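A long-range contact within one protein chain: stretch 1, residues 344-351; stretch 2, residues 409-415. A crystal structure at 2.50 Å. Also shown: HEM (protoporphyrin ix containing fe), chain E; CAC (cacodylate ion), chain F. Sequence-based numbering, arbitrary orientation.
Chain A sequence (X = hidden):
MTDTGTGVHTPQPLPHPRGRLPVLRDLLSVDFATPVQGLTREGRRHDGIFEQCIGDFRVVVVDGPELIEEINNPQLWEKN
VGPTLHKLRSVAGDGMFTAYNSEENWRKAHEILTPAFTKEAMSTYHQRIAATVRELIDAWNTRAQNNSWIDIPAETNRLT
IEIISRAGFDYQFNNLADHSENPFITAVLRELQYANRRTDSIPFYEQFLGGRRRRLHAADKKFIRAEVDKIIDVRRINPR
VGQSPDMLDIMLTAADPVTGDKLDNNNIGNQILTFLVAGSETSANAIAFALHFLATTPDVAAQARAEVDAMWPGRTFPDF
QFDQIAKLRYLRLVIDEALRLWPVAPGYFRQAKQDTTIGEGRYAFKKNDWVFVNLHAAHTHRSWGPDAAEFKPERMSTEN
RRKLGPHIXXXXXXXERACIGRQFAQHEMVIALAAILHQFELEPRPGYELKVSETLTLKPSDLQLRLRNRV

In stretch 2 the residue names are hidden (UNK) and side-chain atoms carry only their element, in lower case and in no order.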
ATOM      1  N   VAL A 344      -5.577  -3.586  -1.681  1.00 46.40           N
ATOM      2  CA  VAL A 344      -5.425  -2.155  -1.927  1.00 43.71           C
ATOM      3  C   VAL A 344      -4.505  -1.907  -3.113  1.00 46.83           C
ATOM      4  O   VAL A 344      -4.695  -0.945  -3.865  1.00 47.68           O
ATOM      5  CB  VAL A 344      -4.929  -1.442  -0.654  1.00 54.50           C
ATOM      6  CG1 VAL A 344      -5.996  -1.504   0.428  1.00 45.67           C
ATOM      7  CG2 VAL A 344      -3.632  -2.060  -0.159  1.00 47.24           C
ATOM      8  N   ALA A 345      -3.506  -2.762  -3.308  1.00 44.45           N
ATOM      9  CA  ALA A 345      -2.773  -2.788  -4.564  1.00 39.78           C
ATOM     10  C   ALA A 345      -3.443  -3.819  -5.462  1.00 45.67           C
ATOM     11  O   ALA A 345      -3.101  -5.009  -5.406  1.00 40.37           O
ATOM     12  CB  ALA A 345      -1.299  -3.123  -4.339  1.00 42.69           C
ATOM     13  N   PRO A 346      -4.401  -3.409  -6.300  1.00 44.17           N
ATOM     14  CA  PRO A 346      -5.269  -4.391  -6.967  1.00 50.31           C
ATOM     15  C   PRO A 346      -4.569  -5.223  -8.025  1.00 52.41           C
ATOM     16  O   PRO A 346      -5.157  -6.206  -8.493  1.00 49.86           O
ATOM     17  CB  PRO A 346      -6.364  -3.517  -7.588  1.00 49.56           C
ATOM     18  CG  PRO A 346      -5.672  -2.227  -7.873  1.00 44.11           C
ATOM     19  CD  PRO A 346      -4.662  -2.035  -6.768  1.00 46.85           C
ATOM     20  N   GLY A 347      -3.352  -4.873  -8.418  1.00 45.73           N
ATOM     21  CA  GLY A 347      -2.658  -5.656  -9.420  1.00 46.29           C
ATOM     22  C   GLY A 347      -1.303  -5.062  -9.723  1.00 50.14           C
ATOM     23  O   GLY A 347      -0.925  -4.008  -9.203  1.00 58.45           O
ATOM     24  N   TYR A 348      -0.572  -5.765 -10.584  1.00 46.55           N
ATOM     25  CA  TYR A 348       0.757  -5.347 -11.000  1.00 47.30           C
ATOM     26  C   TYR A 348       0.961  -5.722 -12.460  1.00 54.83           C
ATOM     27  O   TYR A 348       0.267  -6.583 -13.008  1.00 48.00           O
ATOM     28  CB  TYR A 348       1.847  -5.977 -10.121  1.00 43.45           C
ATOM     29  CG  TYR A 348       1.709  -7.472  -9.950  1.00 46.80           C
ATOM     30  CD1 TYR A 348       0.924  -8.005  -8.935  1.00 45.24           C
ATOM     31  CD2 TYR A 348       2.366  -8.352 -10.799  1.00 51.39           C
ATOM     32  CE1 TYR A 348       0.795  -9.368  -8.773  1.00 45.86           C
ATOM     33  CE2 TYR A 348       2.244  -9.719 -10.644  1.00 52.36           C
ATOM     34  CZ  TYR A 348       1.457 -10.221  -9.630  1.00 51.55           C
ATOM     35  OH  TYR A 348       1.331 -11.582  -9.473  1.00 57.61           O
ATOM     36  N   PHE A 349       1.927  -5.059 -13.087  1.00 48.41           N
ATOM     37  CA  PHE A 349       2.227  -5.254 -14.498  1.00 50.68           C
ATOM     38  C   PHE A 349       3.511  -6.056 -14.644  1.00 51.81           C
ATOM     39  O   PHE A 349       4.515  -5.754 -13.989  1.00 49.93           O
ATOM     40  CB  PHE A 349       2.354  -3.912 -15.220  1.00 42.88           C
ATOM     41  CG  PHE A 349       1.043  -3.213 -15.430  1.00 51.08           C
ATOM     42  CD1 PHE A 349       0.250  -3.515 -16.528  1.00 46.34           C
ATOM     43  CD2 PHE A 349       0.601  -2.254 -14.533  1.00 41.15           C
ATOM     44  CE1 PHE A 349      -0.959  -2.871 -16.727  1.00 45.48           C
ATOM     45  CE2 PHE A 349      -0.607  -1.609 -14.725  1.00 44.41           C
ATOM     46  CZ  PHE A 349      -1.387  -1.917 -15.824  1.00 46.70           C
ATOM     47  N   ARG A 350       3.476  -7.071 -15.502  1.00 41.38           N
ATOM     48  CA  ARG A 350       4.639  -7.895 -15.780  1.00 46.74           C
ATOM     49  C   ARG A 350       4.985  -7.808 -17.260  1.00 42.94           C
ATOM     50  O   ARG A 350       4.147  -7.460 -18.093  1.00 44.56           O
ATOM     51  CB  ARG A 350       4.400  -9.354 -15.380  1.00 43.06           C
ATOM     52  CG  ARG A 350       4.036  -9.539 -13.916  1.00 46.42           C
ATOM     53  CD  ARG A 350       4.802 -10.699 -13.313  1.00 43.41           C
ATOM     54  NE  ARG A 350       6.068 -10.273 -12.725  1.00 50.84           N
ATOM     55  CZ  ARG A 350       7.111 -11.075 -12.540  1.00 55.16           C
ATOM     56  NH1 ARG A 350       7.048 -12.346 -12.916  1.00 47.94           N
ATOM     57  NH2 ARG A 350       8.221 -10.604 -11.989  1.00 52.79           N
ATOM     58  N   GLN A 351       6.240  -8.120 -17.576  1.00 44.63           N
ATOM     59  CA  GLN A 351       6.719  -8.091 -18.950  1.00 53.74           C
ATOM     60  C   GLN A 351       7.589  -9.314 -19.198  1.00 51.97           C
ATOM     61  O   GLN A 351       8.185  -9.869 -18.271  1.00 53.49           O
ATOM     62  CB  GLN A 351       7.506  -6.806 -19.254  1.00 51.07           C
ATOM     63  CG  GLN A 351       8.818  -6.688 -18.505  1.00 46.85           C
ATOM     64  CD  GLN A 351       9.484  -5.344 -18.703  1.00 51.60           C
ATOM     65  OE1 GLN A 351       8.836  -4.364 -19.071  1.00 50.20           O
ATOM     66  NE2 GLN A 351      10.787  -5.288 -18.460  1.00 51.04           N
ATOM     67  N   UNK A 409      -2.615 -15.673  -4.292  1.00 48.67           N
ATOM     68  CA  UNK A 409      -2.726 -14.718  -3.188  1.00 50.69           C
ATOM     69  C   UNK A 409      -1.376 -14.005  -3.072  1.00 51.60           C
ATOM     70  O   UNK A 409      -0.496 -14.436  -2.325  1.00 55.15           O
ATOM     71  c   UNK A 409      -2.278 -14.398   0.276  1.00 53.11           C
ATOM     72  c   UNK A 409      -4.406 -12.648   0.393  1.00 56.53           C
ATOM     73  c   UNK A 409      -2.380 -13.510   1.330  1.00 47.15           C
ATOM     74  o   UNK A 409      -3.556 -11.749   2.429  1.00 53.06           O
ATOM     75  c   UNK A 409      -3.234 -14.429  -0.731  1.00 52.11           C
ATOM     76  c   UNK A 409      -3.116 -15.396  -1.885  1.00 52.55           C
ATOM     77  c   UNK A 409      -3.446 -12.638   1.383  1.00 55.52           C
ATOM     78  c   UNK A 409      -4.297 -13.540  -0.655  1.00 51.13           C
ATOM     79  N   UNK A 410      -1.229 -12.914  -3.821  1.00 51.22           N
ATOM     80  CA  UNK A 410       0.011 -12.137  -3.855  1.00 55.05           C
ATOM     81  C   UNK A 410      -0.298 -10.656  -3.669  1.00 51.32           C
ATOM     82  O   UNK A 410      -0.070  -9.845  -4.575  1.00 52.63           O
ATOM     83  c   UNK A 410       2.710 -15.659  -4.681  1.00 48.61           C
ATOM     84  c   UNK A 410       1.179 -13.812  -5.398  1.00 54.95           C
ATOM     85  c   UNK A 410       0.760 -12.373  -5.167  1.00 50.76           C
ATOM     86  n   UNK A 410       3.876 -16.031  -3.838  1.00 58.04           N
ATOM     87  c   UNK A 410       2.210 -14.258  -4.374  1.00 43.09           C
ATOM     88  N   UNK A 411      -0.801 -10.261  -2.493  1.00 50.42           N
ATOM     89  CA  UNK A 411      -1.112  -8.838  -2.279  1.00 46.82           C
ATOM     90  C   UNK A 411       0.117  -7.944  -2.257  1.00 42.53           C
ATOM     91  O   UNK A 411      -0.029  -6.721  -2.374  1.00 39.81           O
ATOM     92  c   UNK A 411      -1.829  -8.833  -0.923  1.00 46.92           C
ATOM     93  c   UNK A 411      -1.302 -10.038  -0.224  1.00 45.60           C
ATOM     94  c   UNK A 411      -1.081 -11.071  -1.294  1.00 47.44           C
ATOM     95  N   UNK A 412       1.316  -8.509  -2.117  1.00 45.37           N
ATOM     96  CA  UNK A 412       2.552  -7.739  -2.092  1.00 40.47           C
ATOM     97  C   UNK A 412       3.409  -7.970  -3.334  1.00 42.62           C
ATOM     98  O   UNK A 412       4.620  -7.728  -3.300  1.00 41.91           O
ATOM     99  c   UNK A 412       2.807  -6.434   0.997  1.00 41.43           C
ATOM    100  c   UNK A 412       1.193  -8.276   2.270  1.00 41.71           C
ATOM    101  c   UNK A 412       3.352  -8.066  -0.830  1.00 45.65           C
ATOM    102  c   UNK A 412       1.354  -7.012   2.808  1.00 52.33           C
ATOM    103  c   UNK A 412       2.163  -6.090   2.171  1.00 47.36           C
ATOM    104  c   UNK A 412       1.839  -8.612   1.096  1.00 42.76           C
ATOM    105  c   UNK A 412       2.650  -7.697   0.445  1.00 44.82           C
ATOM    106  N   UNK A 413       2.810  -8.434  -4.428  1.00 49.16           N
ATOM    107  CA  UNK A 413       3.563  -8.676  -5.641  1.00 47.87           C
ATOM    108  C   UNK A 413       4.373  -9.959  -5.567  1.00 47.34           C
ATOM    109  O   UNK A 413       4.174 -10.813  -4.696  1.00 46.58           O
ATOM    110  N   UNK A 414       5.311 -10.085  -6.510  1.00 49.23           N
ATOM    111  CA  UNK A 414       6.154 -11.270  -6.633  1.00 45.92           C
ATOM    112  C   UNK A 414       7.535 -10.848  -7.114  1.00 47.96           C
ATOM    113  O   UNK A 414       7.723  -9.758  -7.661  1.00 48.57           O
ATOM    114  c   UNK A 414       4.366 -13.024  -6.996  1.00 52.97           C
ATOM    115  c   UNK A 414       5.180 -11.653  -8.925  1.00 45.71           C
ATOM    116  c   UNK A 414       5.562 -12.317  -7.610  1.00 44.91           C
ATOM    117  N   UNK A 415       8.507 -11.730  -6.915  1.00 48.43           N
ATOM    118  CA  UNK A 415       9.826 -11.540  -7.474  1.00 39.33           C
ATOM    119  C   UNK A 415      10.691 -10.582  -6.678  1.00 54.09           C
ATOM    120  O   UNK A 415      10.347 -10.128  -5.582  1.00 56.69           O
TER
HETATM  121  CHA HEM E 501       6.101  -2.616  -4.048  1.00 46.16           C
HETATM  122  CHB HEM E 501       1.737  -3.555  -2.126  1.00 48.28           C
HETATM  123  CHC HEM E 501       3.042  -1.252   1.955  1.00 46.27           C
HETATM  124  CHD HEM E 501       7.076   0.300  -0.267  1.00 41.66           C
HETATM  125  C1A HEM E 501       4.818  -3.102  -3.890  1.00 43.26           C
HETATM  126  C2A HEM E 501       4.073  -3.922  -4.828  1.00 48.03           C
HETATM  127  C3A HEM E 501       2.876  -4.177  -4.298  1.00 44.22           C
HETATM  128  C4A HEM E 501       2.806  -3.534  -3.001  1.00 45.94           C
HETATM  129  CMA HEM E 501       1.762  -5.012  -4.962  1.00 42.76           C
HETATM  130  CAA HEM E 501       4.561  -4.414  -6.207  1.00 42.25           C
HETATM  131  CBA HEM E 501       4.264  -3.331  -7.241  1.00 45.18           C
HETATM  132  CGA HEM E 501       4.554  -3.829  -8.634  1.00 51.00           C
HETATM  133  O1A HEM E 501       4.861  -5.039  -8.798  1.00 51.99           O
HETATM  134  O2A HEM E 501       4.476  -3.011  -9.586  1.00 42.86           O
HETATM  135  C1B HEM E 501       1.730  -3.066  -0.834  1.00 48.92           C
HETATM  136  C2B HEM E 501       0.691  -3.284   0.152  1.00 54.61           C
HETATM  137  C3B HEM E 501       1.048  -2.648   1.286  1.00 48.98           C
HETATM  138  C4B HEM E 501       2.328  -2.006   1.044  1.00 51.71           C
HETATM  139  CMB HEM E 501      -0.579  -4.121  -0.130  1.00 37.77           C
HETATM  140  CAB HEM E 501       0.311  -2.548   2.648  1.00 48.91           C
HETATM  141  CBB HEM E 501      -0.883  -3.089   2.921  1.00 49.45           C
HETATM  142  C1C HEM E 501       4.263  -0.646   1.737  1.00 43.20           C
HETATM  143  C2C HEM E 501       5.055   0.081   2.707  1.00 53.44           C
HETATM  144  C3C HEM E 501       6.167   0.515   2.111  1.00 49.43           C
HETATM  145  C4C HEM E 501       6.132   0.078   0.721  1.00 43.63           C
HETATM  146  CMC HEM E 501       4.688   0.328   4.187  1.00 42.38           C
HETATM  147  CAC HEM E 501       7.255   1.337   2.845  1.00 47.73           C
HETATM  148  CBC HEM E 501       8.383   1.742   2.254  1.00 54.44           C
HETATM  149  C1D HEM E 501       7.176  -0.356  -1.479  1.00 45.12           C
HETATM  150  C2D HEM E 501       8.245  -0.213  -2.452  1.00 44.80           C
HETATM  151  C3D HEM E 501       7.978  -1.015  -3.489  1.00 40.40           C
HETATM  152  C4D HEM E 501       6.729  -1.702  -3.221  1.00 42.97           C
HETATM  153  CMD HEM E 501       9.477   0.709  -2.312  1.00 33.94           C
HETATM  154  CAD HEM E 501       8.847  -1.185  -4.757  1.00 40.48           C
HETATM  155  CBD HEM E 501       9.949  -2.209  -4.500  1.00 32.48           C
HETATM  156  CGD HEM E 501      10.739  -2.447  -5.763  1.00 45.02           C
HETATM  157  O1D HEM E 501      11.955  -2.759  -5.660  1.00 44.89           O
HETATM  158  O2D HEM E 501      10.161  -2.320  -6.874  1.00 43.81           O
HETATM  159  NA  HEM E 501       4.008  -2.887  -2.790  1.00 49.98           N
HETATM  160  NB  HEM E 501       2.709  -2.284  -0.254  1.00 48.44           N
HETATM  161  NC  HEM E 501       4.953  -0.625   0.540  1.00 47.62           N
HETATM  162  ND  HEM E 501       6.272  -1.273  -1.987  1.00 45.97           N
HETATM  163 FE   HEM E 501       4.419  -1.649  -1.168  1.00 54.90          FE
HETATM  164 AS   CAC F 502      12.815  -1.805 -18.249  0.75 67.01          AS
HETATM  165  O1  CAC F 502      14.376  -1.571 -17.546  0.75 59.41           O
HETATM  166  O2  CAC F 502      11.408  -2.116 -17.298  0.75 58.08           O
HETATM  167  C1  CAC F 502      12.461  -0.292 -19.375  0.75 52.32           C
HETATM  168  C2  CAC F 502      12.989  -3.193 -19.559  0.75 64.09           C

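Position 409 carries eight side-chain atoms, seven carbons and one oxygen. One carbon leads to a six-membered ring that bears the oxygen. Nothing here touches stretch 1; the side chain is out of its reach. A six-carbon ring bearing one oxygen is a phenol, so this is Tyr-409.

Position 410 has four carbons in a row ending in a nitrogen. CA-to-CB points toward stretch 1, and CB lies 4.4 Å from Tyr-348 OH. Its end then leads away into an exposed setting. The backbone O is 4.3 Å from Tyr-348 CE1. Four carbons and a terminal nitrogen make Lys-410.

Position 411 has three carbons that close a ring onto the backbone N. CA-to-CB points sideways, and the ring makes no close approach to stretch 1. The contact comes from the backbone, with O 4.3 Å from Ala-345 CB. The ring closure identifies Pro-411.

Position 412 has seven carbons, one followed by a six-membered ring with no heteroatom. CA-to-CB points away from stretch 1, and the ring meets the heme instead. This is Phe-412. Its CE1 lies 3.7 Å from HEM C3B.

Position 413 has no side-chain atoms. Its CA sits 4.2 Å from Tyr-348 CE1, and its N is 3.6 Å from HEM CMA. Phi is 77°, which favours glycine, and a CB here would be crowded by HEM CAA. The residue is Gly-413. It closes a type I turn that begins at Lys-410, with a hydrogen bond of 3.2 Å from Gly-413 N to Lys-410 O.

Position 414 has three carbons, one carrying the other two. CA-to-CB points toward stretch 1, and the branched group packs against Tyr-348 and Arg-350. A beta-branched, all-carbon side chain of this size is Val-414. Its CG2 is 3.9 Å from Tyr-348 OH and 4.1 Å from Arg-350 CZ, lying over one face of the guanidinium.

Position 415 again has no side-chain atoms. Phi is 80°, which favours glycine. A CB would point toward stretch 1 and fall 3.4 Å from Arg-350 NH2. This is Gly-415.

The contact works by packing, since no hydrogen bond crosses between the stretches. Together they bury 243 Å². Tyr-348 supplies much of this, its ring reaching Lys-410, Gly-413 and Val-414. The heme adds a shared neighbour. HEM CMA lies 3.7 Å from Ala-345 CB, and HEM CMB lies 3.5 Å from Pro-411 O, so both stretches pack against the same group.

Stretch 2, residues 409-415: YKPFGVG
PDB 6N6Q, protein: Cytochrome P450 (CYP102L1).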